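Local coordinates for FERM, ARHGEF and pleckstrin domain-containing protein 2 (Mus musculus, PDB 4GYV) that activates the GTPase Rac1 as a guanine nucleotide exchange factor, through the DH domain captured here, and takes part in semaphorin signalling and actin remodelling, at residues L47-L51 against E114-L119; S53-V58 against S107-H112; G64-V69 against I94-M99; Y160-S165 against A184-T189. All blocks are in the same frame, centred on the assembly; numbering follows the deposited sequence.

Interaction 1 of 4, residues L47-L51 against E114-L119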
loop_
_atom_site.group_PDB
_atom_site.type_symbol
_atom_site.label_atom_id
_atom_site.label_comp_id
_atom_site.label_asym_id
_atom_site.label_seq_id
_atom_site.Cartn_x
_atom_site.Cartn_y
_atom_site.Cartn_z
ATOM N N LEU A 47 2.806 -10.246 -30.447
ATOM C CA LEU A 47 2.267 -10.899 -29.263
ATOM C C LEU A 47 2.172 -9.915 -28.118
ATOM O O LEU A 47 1.244 -9.950 -27.324
ATOM C CB LEU A 47 3.153 -12.064 -28.849
ATOM C CG LEU A 47 2.729 -12.790 -27.566
ATOM C CD1 LEU A 47 1.255 -13.237 -27.571
ATOM C CD2 LEU A 47 3.647 -13.975 -27.316
HETATM N N MSE A 48 3.147 -9.030 -28.016
HETATM C CA MSE A 48 3.118 -8.054 -26.954
HETATM C C MSE A 48 1.949 -7.094 -27.170
HETATM O O MSE A 48 1.230 -6.737 -26.230
HETATM C CB MSE A 48 4.440 -7.323 -26.899
HETATM C CG MSE A 48 4.696 -6.683 -25.563
HETATM SE SE MSE A 48 6.369 -5.736 -25.557
HETATM C CE MSE A 48 7.416 -7.158 -24.734
ATOM N N ALA A 49 1.737 -6.700 -28.422
ATOM C CA ALA A 49 0.520 -5.978 -28.778
ATOM C C ALA A 49 -0.764 -6.740 -28.376
ATOM O O ALA A 49 -1.616 -6.195 -27.693
ATOM C CB ALA A 49 0.518 -5.669 -30.222
ATOM N N LEU A 50 -0.896 -8.001 -28.784
ATOM C CA LEU A 50 -2.081 -8.795 -28.452
ATOM C C LEU A 50 -2.403 -8.761 -26.960
ATOM O O LEU A 50 -3.546 -8.539 -26.550
ATOM C CB LEU A 50 -1.889 -10.240 -28.892
ATOM C CG LEU A 50 -3.040 -11.193 -28.607
ATOM C CD1 LEU A 50 -4.302 -10.770 -29.315
ATOM C CD2 LEU A 50 -2.638 -12.574 -29.026
ATOM N N LEU A 51 -1.378 -8.971 -26.150
ATOM C CA LEU A 51 -1.535 -8.940 -24.708
ATOM C C LEU A 51 -1.951 -7.557 -24.220
ATOM O O LEU A 51 -3.026 -7.400 -23.655
ATOM C CB LEU A 51 -0.234 -9.360 -24.033
ATOM C CG LEU A 51 -0.183 -9.154 -22.524
ATOM C CD1 LEU A 51 -1.347 -9.835 -21.850
ATOM C CD2 LEU A 51 1.125 -9.683 -21.992
ATOM N N GLU A 114 -7.917 -15.884 -26.166
ATOM C CA GLU A 114 -7.015 -15.899 -27.303
ATOM C C GLU A 114 -5.613 -15.435 -26.875
ATOM O O GLU A 114 -4.617 -16.063 -27.221
ATOM C CB GLU A 114 -7.601 -15.035 -28.412
ATOM C CG GLU A 114 -6.662 -14.677 -29.531
ATOM C CD GLU A 114 -7.258 -13.625 -30.473
ATOM O OE1 GLU A 114 -6.531 -13.184 -31.397
ATOM O OE2 GLU A 114 -8.448 -13.247 -30.289
ATOM N N VAL A 115 -5.544 -14.350 -26.103
ATOM C CA VAL A 115 -4.282 -13.856 -25.557
ATOM C C VAL A 115 -3.580 -14.968 -24.793
ATOM O O VAL A 115 -2.375 -15.185 -24.891
ATOM C CB VAL A 115 -4.522 -12.684 -24.576
ATOM C CG1 VAL A 115 -3.296 -12.465 -23.669
ATOM C CG2 VAL A 115 -4.881 -11.411 -25.337
ATOM N N LEU A 116 -4.369 -15.691 -24.032
ATOM C CA LEU A 116 -3.851 -16.770 -23.239
ATOM C C LEU A 116 -3.288 -17.916 -24.093
ATOM O O LEU A 116 -2.148 -18.321 -23.870
ATOM C CB LEU A 116 -4.943 -17.261 -22.318
ATOM C CG LEU A 116 -4.491 -18.238 -21.263
ATOM C CD1 LEU A 116 -3.359 -17.624 -20.473
ATOM C CD2 LEU A 116 -5.694 -18.499 -20.390
ATOM N N THR A 117 -4.053 -18.435 -25.061
ATOM C CA THR A 117 -3.547 -19.562 -25.838
ATOM C C THR A 117 -2.262 -19.167 -26.571
ATOM O O THR A 117 -1.337 -19.968 -26.717
ATOM C CB THR A 117 -4.556 -20.130 -26.886
ATOM O OG1 THR A 117 -4.790 -19.158 -27.896
ATOM C CG2 THR A 117 -5.867 -20.502 -26.274
ATOM N N GLU A 118 -2.212 -17.919 -27.013
ATOM C CA GLU A 118 -1.102 -17.443 -27.808
ATOM C C GLU A 118 0.167 -17.327 -26.996
ATOM O O GLU A 118 1.260 -17.584 -27.509
ATOM C CB GLU A 118 -1.449 -16.100 -28.428
ATOM C CG GLU A 118 -2.347 -16.243 -29.616
ATOM C CD GLU A 118 -1.765 -17.192 -30.633
ATOM O OE1 GLU A 118 -2.534 -18.002 -31.207
ATOM O OE2 GLU A 118 -0.533 -17.128 -30.848
ATOM N N LEU A 119 0.019 -16.920 -25.738
ATOM C CA LEU A 119 1.142 -16.903 -24.816
ATOM C C LEU A 119 1.728 -18.291 -24.615
ATOM O O LEU A 119 2.939 -18.479 -24.736
ATOM C CB LEU A 119 0.734 -16.321 -23.469
ATOM C CG LEU A 119 0.507 -14.813 -23.466
ATOM C CD1 LEU A 119 0.062 -14.321 -22.096
ATOM C CD2 LEU A 119 1.753 -14.097 -23.903
#
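Leu47, Leu50 and Leu51 all carry CG trans to their own backbone N (chi1 180° at Leu50), which sends the branched ends of Leu47 and Leu50 out from helix 45-52 onto helix 112-124. Leu119 uses the other common rotamer, with CG trans to its carbonyl carbon, and this brings its CD2 methyl in among the atoms of Leu47. Leu47 CD1 lies 3.8 Å from Leu119 CD2, and the same methyl also rests against Glu118 CB. One turn further along, Leu50 and Val115 lie alongside, pointing opposite ways, with Leu50 CG 3.8 Å from Val115 CG2. The beta-branched valine suits this place because its second methyl is put to work too: Val115 CG1 meets Leu51 CD1 at 3.7 Å, the two side chains roughly perpendicular. Leu50 CD2 lies over the stem of Glu118, 3.7 Å from Glu118 CG, while Leu50 CD1 meets Glu114 OE1.

The helix segments run in roughly opposite directions, at 149°, with their axes 9.8 Å apart. Leu150 packs on both Val115 and Leu119 from a loop, while Leu116 on the far face of helix 112-124 meets helix 196-212. Within the DH domain the contact therefore joins a short helix to one layered between two neighbours. Its chemistry is mainly apolar: branched methyls fit together between the helices, and at the border the partly exposed Glu114 and Glu118 probably keep their carboxylates near solvent.

Interaction 2 of 4, residues S53-V58 against S107-H112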
loop_
_atom_site.group_PDB
_atom_site.type_symbol
_atom_site.label_atom_id
_atom_site.label_comp_id
_atom_site.label_asym_id
_atom_site.label_seq_id
_atom_site.Cartn_x
_atom_site.Cartn_y
_atom_site.Cartn_z
ATOM N N SER A 53 -2.726 -4.591 -25.601
ATOM C CA SER A 53 -3.801 -3.880 -26.260
ATOM C C SER A 53 -5.159 -4.247 -25.660
ATOM O O SER A 53 -6.125 -3.496 -25.806
ATOM C CB SER A 53 -3.772 -4.204 -27.749
ATOM O OG SER A 53 -5.008 -4.712 -28.211
ATOM N N ASN A 54 -5.227 -5.398 -24.993
ATOM C CA ASN A 54 -6.484 -5.919 -24.466
ATOM C C ASN A 54 -6.510 -5.994 -22.937
ATOM O O ASN A 54 -7.412 -6.638 -22.353
ATOM C CB ASN A 54 -6.768 -7.308 -25.026
ATOM C CG ASN A 54 -7.011 -7.299 -26.507
ATOM O OD1 ASN A 54 -8.072 -6.869 -26.975
ATOM N ND2 ASN A 54 -6.038 -7.791 -27.264
ATOM N N ILE A 55 -5.509 -5.356 -22.315
ATOM C CA ILE A 55 -5.419 -5.229 -20.863
ATOM C C ILE A 55 -5.357 -3.766 -20.451
ATOM O O ILE A 55 -6.107 -3.332 -19.574
ATOM C CB ILE A 55 -4.194 -5.945 -20.280
ATOM C CG1 ILE A 55 -4.372 -7.436 -20.376
ATOM C CG2 ILE A 55 -4.102 -5.674 -18.809
ATOM C CD1 ILE A 55 -5.541 -7.875 -19.575
ATOM N N ASP A 56 -4.466 -3.015 -21.100
ATOM C CA ASP A 56 -4.344 -1.575 -20.884
ATOM C C ASP A 56 -5.666 -0.816 -20.805
ATOM O O ASP A 56 -5.864 -0.036 -19.869
ATOM C CB ASP A 56 -3.459 -0.921 -21.935
ATOM C CG ASP A 56 -1.976 -1.080 -21.648
ATOM O OD1 ASP A 56 -1.601 -1.404 -20.494
ATOM O OD2 ASP A 56 -1.187 -0.861 -22.601
ATOM N N PRO A 57 -6.579 -1.036 -21.772
ATOM C CA PRO A 57 -7.864 -0.326 -21.655
ATOM C C PRO A 57 -8.716 -0.824 -20.482
ATOM O O PRO A 57 -9.393 -0.019 -19.856
ATOM C CB PRO A 57 -8.577 -0.656 -22.975
ATOM C CG PRO A 57 -7.590 -1.323 -23.822
ATOM C CD PRO A 57 -6.571 -1.939 -22.934
ATOM N N VAL A 58 -8.696 -2.132 -20.223
ATOM C CA VAL A 58 -9.396 -2.705 -19.087
ATOM C C VAL A 58 -8.928 -2.048 -17.794
ATOM O O VAL A 58 -9.746 -1.663 -16.949
ATOM C CB VAL A 58 -9.170 -4.234 -18.996
ATOM C CG1 VAL A 58 -9.468 -4.759 -17.585
ATOM C CG2 VAL A 58 -10.002 -4.952 -20.022
ATOM N N SER A 107 -15.108 -6.036 -26.090
ATOM C CA SER A 107 -14.197 -6.461 -27.145
ATOM C C SER A 107 -12.882 -6.977 -26.561
ATOM O O SER A 107 -12.321 -7.974 -27.009
ATOM C CB SER A 107 -13.895 -5.280 -28.058
ATOM O OG SER A 107 -14.799 -4.227 -27.798
ATOM N N TYR A 108 -12.375 -6.279 -25.564
ATOM C CA TYR A 108 -11.081 -6.625 -25.046
ATOM C C TYR A 108 -11.174 -7.911 -24.251
ATOM O O TYR A 108 -10.355 -8.814 -24.426
ATOM C CB TYR A 108 -10.551 -5.494 -24.177
ATOM C CG TYR A 108 -10.501 -4.177 -24.891
ATOM C CD1 TYR A 108 -9.667 -4.004 -25.965
ATOM C CD2 TYR A 108 -11.260 -3.098 -24.474
ATOM C CE1 TYR A 108 -9.598 -2.806 -26.629
ATOM C CE2 TYR A 108 -11.195 -1.883 -25.136
ATOM C CZ TYR A 108 -10.361 -1.755 -26.222
ATOM O OH TYR A 108 -10.249 -0.580 -26.916
ATOM N N PHE A 109 -12.168 -7.987 -23.372
ATOM C CA PHE A 109 -12.334 -9.165 -22.534
ATOM C C PHE A 109 -12.482 -10.382 -23.437
ATOM O O PHE A 109 -11.926 -11.445 -23.186
ATOM C CB PHE A 109 -13.560 -9.017 -21.630
ATOM C CG PHE A 109 -13.384 -8.004 -20.542
ATOM C CD1 PHE A 109 -12.697 -8.326 -19.383
ATOM C CD2 PHE A 109 -13.906 -6.730 -20.670
ATOM C CE1 PHE A 109 -12.522 -7.388 -18.369
ATOM C CE2 PHE A 109 -13.733 -5.790 -19.659
ATOM C CZ PHE A 109 -13.032 -6.122 -18.513
ATOM N N GLN A 110 -13.211 -10.194 -24.521
ATOM C CA GLN A 110 -13.467 -11.255 -25.474
ATOM C C GLN A 110 -12.191 -11.845 -26.077
ATOM O O GLN A 110 -12.202 -12.971 -26.543
ATOM C CB GLN A 110 -14.358 -10.724 -26.591
ATOM C CG GLN A 110 -15.136 -11.770 -27.280
ATOM C CD GLN A 110 -16.521 -11.866 -26.727
ATOM O OE1 GLN A 110 -17.339 -10.974 -26.954
ATOM N NE2 GLN A 110 -16.808 -12.950 -25.991
ATOM N N ARG A 111 -11.094 -11.097 -26.075
ATOM C CA ARG A 111 -9.858 -11.600 -26.679
ATOM C C ARG A 111 -8.932 -12.292 -25.674
ATOM O O ARG A 111 -7.900 -12.838 -26.055
ATOM C CB ARG A 111 -9.120 -10.510 -27.484
ATOM C CG ARG A 111 -9.799 -10.189 -28.802
ATOM C CD ARG A 111 -9.195 -8.989 -29.507
ATOM N NE ARG A 111 -9.947 -8.625 -30.714
ATOM C CZ ARG A 111 -9.905 -9.304 -31.869
ATOM N NH1 ARG A 111 -10.616 -8.897 -32.927
ATOM N NH2 ARG A 111 -9.147 -10.396 -31.970
ATOM N N HIS A 112 -9.319 -12.308 -24.404
ATOM C CA HIS A 112 -8.436 -12.834 -23.366
ATOM C C HIS A 112 -8.096 -14.299 -23.496
ATOM O O HIS A 112 -6.959 -14.674 -23.280
ATOM C CB HIS A 112 -8.961 -12.537 -21.964
ATOM C CG HIS A 112 -8.854 -11.093 -21.579
ATOM N ND1 HIS A 112 -9.240 -10.620 -20.346
ATOM C CD2 HIS A 112 -8.420 -10.018 -22.277
ATOM C CE1 HIS A 112 -9.035 -9.316 -20.297
ATOM N NE2 HIS A 112 -8.529 -8.928 -21.453
#
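Val58 puts its CG2 methyl over one face of the Phe109 ring, 3.9 Å from the centroid, a CH-pi contact shifted toward the ring's rim. The same valine methyl reaches Tyr108 CB, and helix 152-170, through Pro153, Val154 and Leu157, also packs on Phe109. Next to this centre is a second CH-pi contact. Pro57 CG stands above the middle of the Tyr108 ring, 3.7 Å from its centroid and only 12° off the normal, with Pro57 CB 3.6 Å from Tyr108 CE2. A proline suits the first turn of helix 56-77, where its missing N-H costs little, and its ring C-H groups can be laid on an aromatic face.

Further out the polar groups take over. His112 NE2 gives a hydrogen bond of 2.7 Å to Asn54 O, with the acceptor close to the imidazole plane and an N-H...O angle of 162°. With chi1 at -71°, His112 CG sits trans to the carbonyl carbon, and the ring is carried back across to the loop preceding helix 56-77. Ile55, at the N-cap position of that helix, touches the imidazole with CD1. Asn54 turns its OD1 to the edge of the Tyr108 ring, 3.4 Å from Tyr108 CD1, and to Arg111 CD, while its ND2 bonds to Leu50 O.

Two helix junctions of the DH domain are thus clasped by aromatic packing plus one directional bond, in which a buried imidazole N-H satisfies the carbonyl of a buried loop residue.

Interaction 3 of 4, residues G64-V69 against I94-M99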
loop_
_atom_site.group_PDB
_atom_site.type_symbol
_atom_site.label_atom_id
_atom_site.label_comp_id
_atom_site.label_asym_id
_atom_site.label_seq_id
_atom_site.Cartn_x
_atom_site.Cartn_y
_atom_site.Cartn_z
ATOM N N GLY A 64 -11.005 4.287 -13.392
ATOM C CA GLY A 64 -12.003 5.331 -13.336
ATOM C C GLY A 64 -13.096 4.908 -12.384
ATOM O O GLY A 64 -13.631 5.711 -11.625
ATOM N N PHE A 65 -13.424 3.627 -12.430
ATOM C CA PHE A 65 -14.429 3.069 -11.554
ATOM C C PHE A 65 -14.006 3.180 -10.093
ATOM O O PHE A 65 -14.781 3.597 -9.232
ATOM C CB PHE A 65 -14.643 1.608 -11.914
ATOM C CG PHE A 65 -15.704 0.949 -11.116
ATOM C CD1 PHE A 65 -16.927 1.564 -10.937
ATOM C CD2 PHE A 65 -15.486 -0.291 -10.535
ATOM C CE1 PHE A 65 -17.925 0.952 -10.193
ATOM C CE2 PHE A 65 -16.479 -0.905 -9.795
ATOM C CZ PHE A 65 -17.705 -0.282 -9.632
ATOM N N LEU A 66 -12.769 2.795 -9.814
ATOM C CA LEU A 66 -12.285 2.817 -8.450
ATOM C C LEU A 66 -12.321 4.235 -7.940
ATOM O O LEU A 66 -12.681 4.496 -6.800
ATOM C CB LEU A 66 -10.862 2.278 -8.368
ATOM C CG LEU A 66 -10.162 2.446 -7.012
ATOM C CD1 LEU A 66 -10.934 1.738 -5.937
ATOM C CD2 LEU A 66 -8.721 1.932 -7.050
ATOM N N HIS A 67 -11.972 5.164 -8.808
ATOM C CA HIS A 67 -11.906 6.556 -8.400
ATOM C C HIS A 67 -13.261 7.059 -7.926
ATOM O O HIS A 67 -13.360 7.788 -6.937
ATOM C CB HIS A 67 -11.415 7.406 -9.550
ATOM C CG HIS A 67 -11.223 8.836 -9.182
ATOM N ND1 HIS A 67 -12.163 9.809 -9.467
ATOM C CD2 HIS A 67 -10.211 9.459 -8.534
ATOM C CE1 HIS A 67 -11.730 10.972 -9.024
ATOM N NE2 HIS A 67 -10.551 10.787 -8.453
ATOM N N GLU A 68 -14.300 6.650 -8.645
ATOM C CA GLU A 68 -15.646 7.077 -8.352
ATOM C C GLU A 68 -16.165 6.375 -7.098
ATOM O O GLU A 68 -16.783 7.002 -6.232
ATOM C CB GLU A 68 -16.535 6.817 -9.556
ATOM C CG GLU A 68 -16.310 7.790 -10.698
ATOM C CD GLU A 68 -17.209 7.514 -11.901
ATOM O OE1 GLU A 68 -18.340 7.026 -11.709
ATOM O OE2 GLU A 68 -16.779 7.762 -13.050
ATOM N N VAL A 69 -15.879 5.086 -6.982
ATOM C CA VAL A 69 -16.321 4.331 -5.820
ATOM C C VAL A 69 -15.658 4.845 -4.546
ATOM O O VAL A 69 -16.294 4.922 -3.504
ATOM C CB VAL A 69 -16.084 2.818 -5.991
ATOM C CG1 VAL A 69 -16.426 2.090 -4.740
ATOM C CG2 VAL A 69 -16.938 2.280 -7.124
ATOM N N ILE A 94 -23.509 5.115 -9.460
ATOM C CA ILE A 94 -22.146 4.914 -9.908
ATOM C C ILE A 94 -22.016 3.561 -10.616
ATOM O O ILE A 94 -21.498 3.486 -11.729
ATOM C CB ILE A 94 -21.176 5.050 -8.722
ATOM C CG1 ILE A 94 -21.234 6.477 -8.201
ATOM C CG2 ILE A 94 -19.744 4.683 -9.103
ATOM C CD1 ILE A 94 -20.327 6.718 -7.082
ATOM N N LEU A 95 -22.519 2.512 -9.979
ATOM C CA LEU A 95 -22.543 1.189 -10.584
ATOM C C LEU A 95 -23.201 1.209 -11.953
ATOM O O LEU A 95 -22.735 0.578 -12.906
ATOM C CB LEU A 95 -23.295 0.212 -9.685
ATOM C CG LEU A 95 -22.689 0.027 -8.301
ATOM C CD1 LEU A 95 -23.511 -0.939 -7.504
ATOM C CD2 LEU A 95 -21.261 -0.458 -8.409
ATOM N N LEU A 96 -24.302 1.928 -12.052
ATOM C CA LEU A 96 -25.053 1.920 -13.284
ATOM C C LEU A 96 -24.275 2.623 -14.361
ATOM O O LEU A 96 -24.237 2.171 -15.492
ATOM C CB LEU A 96 -26.372 2.618 -13.081
ATOM C CG LEU A 96 -27.143 2.951 -14.346
ATOM C CD1 LEU A 96 -27.562 1.680 -15.014
ATOM C CD2 LEU A 96 -28.334 3.792 -13.979
ATOM N N ARG A 97 -23.664 3.745 -14.014
ATOM C CA ARG A 97 -22.861 4.474 -14.986
ATOM C C ARG A 97 -21.725 3.562 -15.483
ATOM O O ARG A 97 -21.561 3.349 -16.677
ATOM C CB ARG A 97 -22.339 5.791 -14.384
ATOM C CG ARG A 97 -21.415 6.605 -15.294
ATOM C CD ARG A 97 -21.149 8.029 -14.788
ATOM N NE ARG A 97 -20.463 8.057 -13.497
ATOM C CZ ARG A 97 -21.001 8.508 -12.359
ATOM N NH1 ARG A 97 -20.293 8.490 -11.227
ATOM N NH2 ARG A 97 -22.244 8.991 -12.343
ATOM N N ASN A 98 -20.975 2.985 -14.562
ATOM C CA ASN A 98 -19.874 2.107 -14.941
ATOM C C ASN A 98 -20.270 0.782 -15.603
ATOM O O ASN A 98 -19.584 0.337 -16.516
ATOM C CB ASN A 98 -18.925 1.881 -13.760
ATOM C CG ASN A 98 -18.254 3.154 -13.328
ATOM O OD1 ASN A 98 -17.121 3.426 -13.718
ATOM N ND2 ASN A 98 -18.970 3.974 -12.558
HETATM N N MSE A 99 -21.364 0.153 -15.179
HETATM C CA MSE A 99 -21.771 -1.066 -15.871
HETATM C C MSE A 99 -22.140 -0.762 -17.318
HETATM O O MSE A 99 -21.805 -1.518 -18.217
HETATM C CB MSE A 99 -22.887 -1.810 -15.150
HETATM C CG MSE A 99 -22.491 -2.379 -13.784
HETATM SE SE MSE A 99 -20.750 -3.311 -13.619
HETATM C CE MSE A 99 -19.704 -1.911 -12.852
#
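Knobs-into-holes packing joins helix 56-77 to helix 92-102 in the all-helical DH domain, the Phe65 side chain being the knob and Ile94, Leu95, Asn98 and Met99 its hole. The segments run at 171° to each other, almost exactly antiparallel, with axes 10.5 Å apart. Phe65 CG is trans to the backbone N, and the ring leans across to the partner helix. Leu95 CD2 meets the ring edge in its plane, 3.8 Å from Phe65 CZ. The selenomethionine Met99 brings CE over one face, 4.1 Å from Phe65 CZ, a flexible chain well able to follow an aromatic surface. Outside the two segments the ring also meets that of Tyr160, the planes turned about 70° apart.

One turn beyond the knob the contact becomes polar. Glu68, extended past CG, points its carboxylate at Arg97, whose chain bends at chi3 to present the edge of its guanidinium; the two planes are well tilted to each other. Arg97 NH1 forms a salt bridge to Glu68 OE1, although its modelled length is too short to be taken literally, and Arg97 NE adds a weak bond of 3.0 Å to Glu68 OE1. Ile94 CG2 packs on the stem of Glu68, 3.9 Å from Glu68 CB. A third donor is Asn98, an amide well suited to the place because a single NH2 group can serve both helices. Asn98 ND2 reaches Glu68 OE1 at 3.2 Å from above the carboxylate plane, and also bonds to Ile94 O at 2.7 Å, nearly straight at 172°.

Interaction 4 of 4, residues Y160-S165 against A184-T189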
loop_
_atom_site.group_PDB
_atom_site.type_symbol
_atom_site.label_atom_id
_atom_site.label_comp_id
_atom_site.label_asym_id
_atom_site.label_seq_id
_atom_site.Cartn_x
_atom_site.Cartn_y
_atom_site.Cartn_z
ATOM N N TYR A 160 -18.900 -8.760 -10.207
ATOM C CA TYR A 160 -19.814 -7.616 -10.290
ATOM C C TYR A 160 -21.276 -8.080 -10.337
ATOM O O TYR A 160 -22.131 -7.536 -9.627
ATOM C CB TYR A 160 -19.535 -6.743 -11.515
ATOM C CG TYR A 160 -18.281 -5.878 -11.457
ATOM C CD1 TYR A 160 -17.587 -5.662 -10.258
ATOM C CD2 TYR A 160 -17.790 -5.266 -12.611
ATOM C CE1 TYR A 160 -16.429 -4.861 -10.225
ATOM C CE2 TYR A 160 -16.647 -4.468 -12.584
ATOM C CZ TYR A 160 -15.977 -4.271 -11.396
ATOM O OH TYR A 160 -14.852 -3.484 -11.402
ATOM N N ARG A 161 -21.563 -9.082 -11.170
ATOM C CA ARG A 161 -22.932 -9.567 -11.322
ATOM C C ARG A 161 -23.414 -10.078 -9.973
ATOM O O ARG A 161 -24.578 -9.932 -9.621
ATOM C CB ARG A 161 -23.026 -10.677 -12.378
ATOM C CG ARG A 161 -24.462 -11.043 -12.823
ATOM C CD ARG A 161 -24.692 -12.559 -12.974
ATOM N NE ARG A 161 -23.827 -13.208 -13.973
ATOM C CZ ARG A 161 -23.053 -14.273 -13.731
ATOM N NH1 ARG A 161 -23.021 -14.816 -12.516
ATOM N NH2 ARG A 161 -22.303 -14.800 -14.698
ATOM N N LEU A 162 -22.499 -10.662 -9.214
ATOM C CA LEU A 162 -22.823 -11.264 -7.936
ATOM C C LEU A 162 -23.191 -10.198 -6.939
ATOM O O LEU A 162 -24.220 -10.291 -6.265
ATOM C CB LEU A 162 -21.605 -11.998 -7.415
ATOM C CG LEU A 162 -21.688 -13.504 -7.434
ATOM C CD1 LEU A 162 -22.592 -13.880 -6.270
ATOM C CD2 LEU A 162 -22.230 -13.976 -8.816
ATOM N N LEU A 163 -22.312 -9.196 -6.853
ATOM C CA LEU A 163 -22.448 -8.062 -5.949
ATOM C C LEU A 163 -23.714 -7.253 -6.225
ATOM O O LEU A 163 -24.457 -6.932 -5.307
ATOM C CB LEU A 163 -21.197 -7.183 -6.031
ATOM C CG LEU A 163 -19.920 -7.800 -5.436
ATOM C CD1 LEU A 163 -18.675 -7.291 -6.141
ATOM C CD2 LEU A 163 -19.814 -7.574 -3.922
ATOM N N LEU A 164 -23.967 -6.932 -7.485
ATOM C CA LEU A 164 -25.209 -6.262 -7.835
ATOM C C LEU A 164 -26.440 -7.106 -7.497
ATOM O O LEU A 164 -27.489 -6.586 -7.120
ATOM C CB LEU A 164 -25.187 -5.850 -9.300
ATOM C CG LEU A 164 -24.428 -4.528 -9.388
ATOM C CD1 LEU A 164 -23.777 -4.299 -10.740
ATOM C CD2 LEU A 164 -25.408 -3.412 -9.065
ATOM N N SER A 165 -26.307 -8.415 -7.597
ATOM C CA SER A 165 -27.406 -9.281 -7.214
ATOM C C SER A 165 -27.757 -9.114 -5.757
ATOM O O SER A 165 -28.926 -9.124 -5.392
ATOM C CB SER A 165 -27.062 -10.731 -7.483
ATOM O OG SER A 165 -27.087 -10.962 -8.875
ATOM N N ALA A 184 -28.304 -1.329 -13.310
ATOM C CA ALA A 184 -26.909 -1.746 -13.359
ATOM C C ALA A 184 -26.768 -3.266 -13.465
ATOM O O ALA A 184 -25.925 -3.773 -14.206
ATOM C CB ALA A 184 -26.171 -1.231 -12.133
ATOM N N LEU A 185 -27.587 -3.992 -12.713
ATOM C CA LEU A 185 -27.524 -5.437 -12.755
ATOM C C LEU A 185 -27.878 -5.940 -14.145
ATOM O O LEU A 185 -27.294 -6.914 -14.646
ATOM C CB LEU A 185 -28.476 -6.039 -11.744
ATOM C CG LEU A 185 -28.561 -7.563 -11.795
ATOM C CD1 LEU A 185 -27.206 -8.197 -11.627
ATOM C CD2 LEU A 185 -29.492 -8.050 -10.726
ATOM N N LYS A 186 -28.843 -5.271 -14.764
ATOM C CA LYS A 186 -29.261 -5.633 -16.105
ATOM C C LYS A 186 -28.074 -5.434 -17.041
ATOM O O LYS A 186 -27.790 -6.277 -17.876
ATOM C CB LYS A 186 -30.470 -4.795 -16.524
ATOM C CG LYS A 186 -31.029 -5.105 -17.905
ATOM C CD LYS A 186 -32.162 -4.129 -18.251
ATOM C CE LYS A 186 -32.573 -4.183 -19.722
ATOM N NZ LYS A 186 -33.761 -3.309 -20.009
ATOM N N ALA A 187 -27.350 -4.338 -16.851
ATOM C CA ALA A 187 -26.202 -4.015 -17.685
ATOM C C ALA A 187 -25.067 -5.040 -17.591
ATOM O O ALA A 187 -24.584 -5.542 -18.603
ATOM C CB ALA A 187 -25.687 -2.650 -17.322
ATOM N N ILE A 188 -24.627 -5.318 -16.368
ATOM C CA ILE A 188 -23.561 -6.272 -16.134
ATOM C C ILE A 188 -23.991 -7.679 -16.561
ATOM O O ILE A 188 -23.188 -8.470 -17.047
ATOM C CB ILE A 188 -23.127 -6.273 -14.651
ATOM C CG1 ILE A 188 -21.963 -7.233 -14.441
ATOM C CG2 ILE A 188 -24.279 -6.675 -13.730
ATOM C CD1 ILE A 188 -20.819 -6.989 -15.381
ATOM N N THR A 189 -25.264 -7.993 -16.393
ATOM C CA THR A 189 -25.753 -9.281 -16.845
ATOM C C THR A 189 -25.654 -9.398 -18.368
ATOM O O THR A 189 -25.258 -10.452 -18.892
ATOM C CB THR A 189 -27.175 -9.530 -16.372
ATOM O OG1 THR A 189 -27.177 -9.598 -14.941
ATOM C CG2 THR A 189 -27.674 -10.815 -16.912
#
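Ile188 and Leu164 mesh at the middle of an antiparallel helix pair, 152-170 with 178-194, in the helical bundle of the DH domain. Leu164 CD1 lies 3.9 Å from Ile188 CG2, while Leu164 CD2, the other methyl, rests 3.8 Å from Ala184 CB. The small alanine suits a spot that faces the partner directly. Ile188 extends its other branch the opposite way along helix 152-170: Ile188 CG1, trans to the backbone N (chi1 -177°), meets Tyr160 CB at 3.8 Å. Leu185 CD1 sits between Arg161 O and Leu164 CB, 3.9 Å from the latter. At the margin the aliphatic CG of Arg161 passes Thr189 OG1, the two side chains close to perpendicular.

The segment axes are 9.2 Å apart and run at 159°. Behind the first shell, Tyr160 carries its hydroxyl away to hydrogen bonds with Glu19 and His62. Helix 92-102 packs on Leu164 through Leu95. The hydroxyls of Ser165 and Thr189 turn back onto their own helices: Ser165 OG bonds to Arg161 O at 2.8 Å, and Thr189 OG1 bonds to Leu185 O at 2.7 Å, the hydroxyl and Thr189 N coming from opposite faces of that carbonyl's plane.

How the interactions relate
From the N terminus, helix 45-52 opens interaction 1, and the chain comes back to close it only at helix 112-124. Inside that loop interaction 2 joins the start of helix 56-77 and the loop before it to the junction of helices 106-110 and 112-124, and inside interaction 2 lies interaction 3, which pairs helix 56-77 with helix 92-102. The first three contacts are thus nested, and none crosses another. Interaction 4 comes afterwards, in series, as a hairpin of helices 152-170 and 178-194. In space interactions 1 and 2 touch on one side of the chain's centre, interaction 1 further out; interactions 3 and 4, with centres 13 Å apart, touch on the other side of the centre from interaction 1, where Leu96 and Met99 pack on Ala184 and Ala187.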